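Local coordinates for protein ammonium transporter (Kuenenia stuttgartiensis, PDB 6EU6) that probably senses ammonium at the membrane as an Amt-family protein linked to a histidine kinase, passing the signal across the membrane, at residues F65-S70 / G145-P150; G73-D78 / Y136-H141. All blocks are in the same frame, centred on the assembly; numbering follows the deposited sequence.

Contact 1: F65-S70 / G145-P150; sequences FMFGKS and GNLFSP
Phe67 meets three consecutive residues, Leu147, Phe148 and Ser149, each in a different way. The side chains of Phe67 and Leu147 lie side by side, pointing the same way. The closest atoms there are Phe67 CE1 and Leu147 CD2, 3.9 Å apart. Phe148 lies instead at about a right angle to Phe67, and the two touch at their bases, Phe67 CB to Phe148 CB at 4.0 Å. The CG of Phe148 is anti to its backbone N (chi1 -172°), and its ring leads away from the 65-70 segment. Met66 CG sits 3.4 Å above one face of the Phe67 ring, offset toward the rim.

The polar part is centred on the backbone oxygen of Phe67, the last helical residue. Ser149 OG donates to Phe67 O at 2.8 Å, in the carbonyl plane and with a C=O...donor angle of 146°. A water gives this oxygen a second bond, 2.9 Å from Phe67 O. The same water donates to Gly145 O and accepts from Ser149 N, so it links the helix end to Gly145 and Ser149 of the loop. It also lies in the plane of the Phe67 ring, at its edge. Two donors thus satisfy a carbonyl where Gly68 breaks the helical path.

The contact joins the C-terminal end of helix 40-67 to the loop that follows helix 121-144. Helix 93-114 packs beside it: Phe96 stacks on Phe148 and meets Phe67 edge-to-face, while Gln100 touches Phe67 and Leu147. Beyond Lys69 the chain enters strand 70-71.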
loop_
_atom_site.group_PDB
_atom_site.type_symbol
_atom_site.label_atom_id
_atom_site.label_comp_id
_atom_site.label_asym_id
_atom_site.label_seq_id
_atom_site.Cartn_x
_atom_site.Cartn_y
_atom_site.Cartn_z
ATOM N N PHE A 65 10.856 -25.145 14.832
ATOM C CA PHE A 65 10.171 -25.427 16.085
ATOM C C PHE A 65 8.671 -25.505 15.892
ATOM O O PHE A 65 7.995 -26.312 16.547
ATOM C CB PHE A 65 10.448 -24.374 17.135
ATOM C CG PHE A 65 11.803 -24.450 17.782
ATOM C CD1 PHE A 65 12.612 -25.580 17.718
ATOM C CD2 PHE A 65 12.260 -23.378 18.527
ATOM C CE1 PHE A 65 13.865 -25.620 18.340
ATOM C CE2 PHE A 65 13.479 -23.433 19.209
ATOM C CZ PHE A 65 14.313 -24.568 19.108
ATOM N N MET A 66 8.134 -24.654 15.018
ATOM C CA MET A 66 6.702 -24.517 14.855
ATOM C C MET A 66 6.100 -25.616 13.945
ATOM O O MET A 66 5.051 -26.180 14.228
ATOM C CB MET A 66 6.389 -23.151 14.220
ATOM C CG MET A 66 4.881 -22.849 14.165
ATOM S SD MET A 66 4.672 -21.018 14.167
ATOM C CE MET A 66 2.869 -20.876 13.953
ATOM N N PHE A 67 6.762 -25.877 12.834
ATOM C CA PHE A 67 6.195 -26.724 11.791
ATOM C C PHE A 67 7.010 -27.994 11.448
ATOM O O PHE A 67 6.517 -28.822 10.655
ATOM C CB PHE A 67 6.008 -25.903 10.498
ATOM C CG PHE A 67 4.919 -24.872 10.617
ATOM C CD1 PHE A 67 3.556 -25.255 10.722
ATOM C CD2 PHE A 67 5.230 -23.542 10.667
ATOM C CE1 PHE A 67 2.567 -24.268 10.898
ATOM C CE2 PHE A 67 4.250 -22.571 10.758
ATOM C CZ PHE A 67 2.929 -22.932 10.919
ATOM N N GLY A 68 8.223 -28.118 11.993
ATOM C CA GLY A 68 9.043 -29.270 11.719
ATOM C C GLY A 68 8.510 -30.535 12.422
ATOM O O GLY A 68 7.431 -30.557 13.037
ATOM N N LYS A 69 9.300 -31.585 12.297
ATOM C CA LYS A 69 8.833 -32.887 12.613
ATOM C C LYS A 69 8.588 -32.875 14.087
ATOM O O LYS A 69 9.420 -32.461 14.896
ATOM C CB LYS A 69 9.849 -33.911 12.132
ATOM C CG LYS A 69 9.665 -35.337 12.644
ATOM C CD LYS A 69 10.887 -36.162 12.234
ATOM C CE LYS A 69 10.973 -37.489 12.952
ATOM N NZ LYS A 69 9.892 -38.443 12.556
ATOM N N SER A 70 7.394 -33.307 14.457
ATOM C CA SER A 70 6.929 -33.143 15.818
ATOM C C SER A 70 7.565 -34.144 16.793
ATOM O O SER A 70 7.502 -35.331 16.552
ATOM C CB SER A 70 5.407 -33.331 15.939
ATOM O OG SER A 70 5.038 -33.083 17.293
ATOM N N GLY A 145 0.816 -27.379 14.554
ATOM C CA GLY A 145 1.877 -28.225 14.107
ATOM C C GLY A 145 1.449 -29.374 13.192
ATOM O O GLY A 145 2.275 -30.080 12.611
ATOM N N ASN A 146 0.159 -29.500 12.958
ATOM C CA ASN A 146 -0.299 -30.440 11.933
ATOM C C ASN A 146 -0.198 -29.921 10.514
ATOM O O ASN A 146 -0.535 -30.630 9.603
ATOM C CB ASN A 146 -1.765 -30.813 12.176
ATOM C CG ASN A 146 -2.720 -29.618 12.039
ATOM O OD1 ASN A 146 -2.520 -28.556 12.560
ATOM N ND2 ASN A 146 -3.760 -29.841 11.405
ATOM N N LEU A 147 0.150 -28.656 10.311
ATOM C CA LEU A 147 -0.268 -27.998 9.034
ATOM C C LEU A 147 0.695 -28.273 7.877
ATOM O O LEU A 147 0.308 -28.261 6.739
ATOM C CB LEU A 147 -0.334 -26.475 9.237
ATOM C CG LEU A 147 -1.073 -25.513 8.315
ATOM C CD1 LEU A 147 -2.561 -25.787 8.331
ATOM C CD2 LEU A 147 -0.781 -24.099 8.854
ATOM N N PHE A 148 1.975 -28.418 8.158
ATOM C CA PHE A 148 2.954 -28.485 7.067
ATOM C C PHE A 148 3.555 -29.902 6.906
ATOM O O PHE A 148 3.605 -30.412 5.775
ATOM C CB PHE A 148 4.104 -27.482 7.319
ATOM C CG PHE A 148 5.034 -27.348 6.171
ATOM C CD1 PHE A 148 4.631 -26.707 4.991
ATOM C CD2 PHE A 148 6.284 -27.927 6.218
ATOM C CE1 PHE A 148 5.517 -26.596 3.919
ATOM C CE2 PHE A 148 7.174 -27.818 5.145
ATOM C CZ PHE A 148 6.789 -27.141 3.999
ATOM N N SER A 149 4.059 -30.475 8.004
ATOM C CA SER A 149 4.857 -31.723 8.003
ATOM C C SER A 149 3.838 -32.861 7.993
ATOM O O SER A 149 2.772 -32.773 8.655
ATOM C CB SER A 149 5.779 -31.826 9.225
ATOM O OG SER A 149 6.972 -31.068 9.060
ATOM N N PRO A 150 4.151 -33.943 7.243
ATOM C CA PRO A 150 3.174 -35.054 7.030
ATOM C C PRO A 150 2.839 -35.820 8.317
ATOM O O PRO A 150 3.716 -36.022 9.134
ATOM C CB PRO A 150 3.894 -35.969 6.033
ATOM C CG PRO A 150 5.343 -35.725 6.280
ATOM C CD PRO A 150 5.478 -34.269 6.683
HETATM O O HOH W 1 3.667 -29.084 10.452
#

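Contact 2: G73-D78 / Y136-H141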
loop_
_atom_site.group_PDB
_atom_site.type_symbol
_atom_site.label_atom_id
_atom_site.label_comp_id
_atom_site.label_asym_id
_atom_site.label_seq_id
_atom_site.Cartn_x
_atom_site.Cartn_y
_atom_site.Cartn_z
ATOM N N GLY A 73 4.078 -33.866 19.836
ATOM C CA GLY A 73 3.116 -32.791 19.770
ATOM C C GLY A 73 3.522 -31.580 20.561
ATOM O O GLY A 73 2.703 -30.710 20.758
ATOM N N LEU A 74 4.796 -31.494 20.953
ATOM C CA LEU A 74 5.314 -30.443 21.778
ATOM C C LEU A 74 6.205 -29.408 21.086
ATOM O O LEU A 74 6.236 -28.254 21.509
ATOM C CB LEU A 74 6.133 -31.030 22.957
ATOM C CG LEU A 74 5.284 -31.806 23.989
ATOM C CD1 LEU A 74 6.233 -32.583 24.922
ATOM C CD2 LEU A 74 4.395 -30.887 24.810
ATOM N N ILE A 75 6.995 -29.837 20.124
ATOM C CA ILE A 75 7.968 -28.960 19.483
ATOM C C ILE A 75 8.467 -29.663 18.230
ATOM O O ILE A 75 8.547 -30.911 18.160
ATOM C CB ILE A 75 9.140 -28.594 20.405
ATOM C CG1 ILE A 75 9.961 -27.416 19.840
ATOM C CG2 ILE A 75 10.092 -29.806 20.582
ATOM C CD1 ILE A 75 10.859 -26.826 20.885
ATOM N N GLY A 76 8.731 -28.862 17.214
ATOM C CA GLY A 76 9.239 -29.334 15.951
ATOM C C GLY A 76 10.729 -29.544 15.991
ATOM O O GLY A 76 11.407 -28.797 16.671
ATOM N N ILE A 77 11.270 -30.487 15.240
ATOM C CA ILE A 77 12.725 -30.765 15.412
ATOM C C ILE A 77 13.523 -30.829 14.140
ATOM O O ILE A 77 14.673 -31.250 14.145
ATOM C CB ILE A 77 12.965 -32.047 16.260
ATOM C CG1 ILE A 77 12.506 -33.316 15.503
ATOM C CG2 ILE A 77 12.296 -31.935 17.625
ATOM C CD1 ILE A 77 12.688 -34.615 16.263
ATOM N N ASP A 78 12.942 -30.370 13.052
ATOM C CA ASP A 78 13.704 -30.142 11.843
ATOM C C ASP A 78 13.124 -28.941 11.111
ATOM O O ASP A 78 12.325 -28.220 11.705
ATOM C CB ASP A 78 13.765 -31.425 11.013
ATOM C CG ASP A 78 12.482 -31.806 10.374
ATOM O OD1 ASP A 78 11.425 -31.143 10.505
ATOM O OD2 ASP A 78 12.532 -32.871 9.729
ATOM N N TYR A 136 6.532 -17.883 20.534
ATOM C CA TYR A 136 5.585 -17.986 19.389
ATOM C C TYR A 136 5.623 -19.336 18.666
ATOM O O TYR A 136 4.561 -19.965 18.440
ATOM C CB TYR A 136 5.804 -16.782 18.417
ATOM C CG TYR A 136 5.017 -16.890 17.192
ATOM C CD1 TYR A 136 3.676 -16.599 17.196
ATOM C CD2 TYR A 136 5.595 -17.382 16.025
ATOM C CE1 TYR A 136 2.916 -16.764 16.060
ATOM C CE2 TYR A 136 4.841 -17.581 14.856
ATOM C CZ TYR A 136 3.488 -17.237 14.870
ATOM O OH TYR A 136 2.715 -17.362 13.714
ATOM N N PRO A 137 6.799 -19.768 18.216
ATOM C CA PRO A 137 6.762 -20.976 17.435
ATOM C C PRO A 137 6.424 -22.293 18.247
ATOM O O PRO A 137 5.862 -23.209 17.687
ATOM C CB PRO A 137 8.194 -21.084 16.864
ATOM C CG PRO A 137 9.046 -20.397 17.879
ATOM C CD PRO A 137 8.167 -19.287 18.471
ATOM N N ILE A 138 6.730 -22.343 19.531
ATOM C CA ILE A 138 6.368 -23.542 20.318
ATOM C C ILE A 138 4.857 -23.617 20.559
ATOM O O ILE A 138 4.239 -24.627 20.254
ATOM C CB ILE A 138 7.167 -23.607 21.640
ATOM C CG1 ILE A 138 8.621 -23.890 21.308
ATOM C CG2 ILE A 138 6.591 -24.700 22.551
ATOM C CD1 ILE A 138 9.613 -23.619 22.432
ATOM N N PHE A 139 4.246 -22.527 21.013
ATOM C CA PHE A 139 2.761 -22.466 20.987
ATOM C C PHE A 139 2.178 -22.714 19.615
ATOM O O PHE A 139 1.186 -23.413 19.471
ATOM C CB PHE A 139 2.175 -21.177 21.603
ATOM C CG PHE A 139 0.682 -21.226 21.762
ATOM C CD1 PHE A 139 -0.167 -20.859 20.701
ATOM C CD2 PHE A 139 0.094 -21.714 22.926
ATOM C CE1 PHE A 139 -1.570 -20.961 20.833
ATOM C CE2 PHE A 139 -1.320 -21.832 23.050
ATOM C CZ PHE A 139 -2.137 -21.430 22.005
ATOM N N GLY A 140 2.836 -22.213 18.588
ATOM C CA GLY A 140 2.354 -22.424 17.250
ATOM C C GLY A 140 2.351 -23.898 16.881
ATOM O O GLY A 140 1.504 -24.342 16.127
ATOM N N HIS A 141 3.370 -24.606 17.343
ATOM C CA HIS A 141 3.430 -26.067 17.112
ATOM C C HIS A 141 2.207 -26.737 17.784
ATOM O O HIS A 141 1.504 -27.547 17.170
ATOM C CB HIS A 141 4.703 -26.656 17.656
ATOM C CG HIS A 141 4.889 -28.082 17.276
ATOM N ND1 HIS A 141 5.326 -28.458 16.024
ATOM C CD2 HIS A 141 4.655 -29.235 17.963
ATOM C CE1 HIS A 141 5.398 -29.778 15.964
ATOM N NE2 HIS A 141 5.003 -30.271 17.128
#
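His141 lays one face of its imidazole against the backbone of Ile75 and Gly76. Ile75 C stands 3.7 Å above the ring plane, over its centre. Gly76 N is 3.6 Å above the same face, offset toward the rim. Gly73 C lies near the ring plane instead, at the edge, 3.7 Å from His141 CD2. The tightest approach is His141 CD2 to Ile75 N, at 3.2 Å. The ring reaches the backbone because CG is anti to the backbone N of His141 (chi1 -172°). No hydrogen bond joins the two segments. Both ring nitrogens are hydrogen-bonded outside the 73-78 segment: His141 ND1 to Met66 O at the end of helix 40-67, and His141 NE2 to Ser70 OG. These two bonds fix the rotation of the ring. An alanine in place of His141 would probably deprive Met66 O and Ser70 OG of this partner and open a gap against the Ile75-Gly76 backbone.

One turn earlier on the helix, Ile138 adds an apolar patch. The two isoleucine side chains cross obliquely, with Ile75 CD1 3.7 Å from Ile138 CG1. The other branch of Ile138, CG2, packs on Leu74 O at 3.7 Å. That oxygen is hydrogen-bonded to Trp142 NE1, so the helix also holds it by a polar link. Trp370 of helix 353-385 packs on Ile138.

Gly73 has a positive phi (67°), which favours glycine at this turn. Leu74 and Ile75 then form a classic beta bulge opposite strand 70-71. The arrangement is that of a short, bulged antiparallel hairpin at the end of helix 40-67, laid against helix 121-144 in an Amt-family membrane protein.

Contact 1 joins the end of helix 40-67 to the loop after helix 121-144, while contact 2 joins the hairpin strand 75-76 to helix 121-144 itself. Contact 2 is nested within the chain loop that contact 1 closes, and their centres are about 7 Å apart. Contact 1 is mostly buried and combines aromatic packing with a water-bridged helix end. Contact 2 is partly buried and rests on van der Waals packing, while the ring nitrogens of its histidine bond to the 65-70 segment. Two probable hydrogen bonds join the contacts directly: Gly76 N to Phe65 O at 2.7 Å, and Lys69 N to Asp78 OD1 at 2.8 Å.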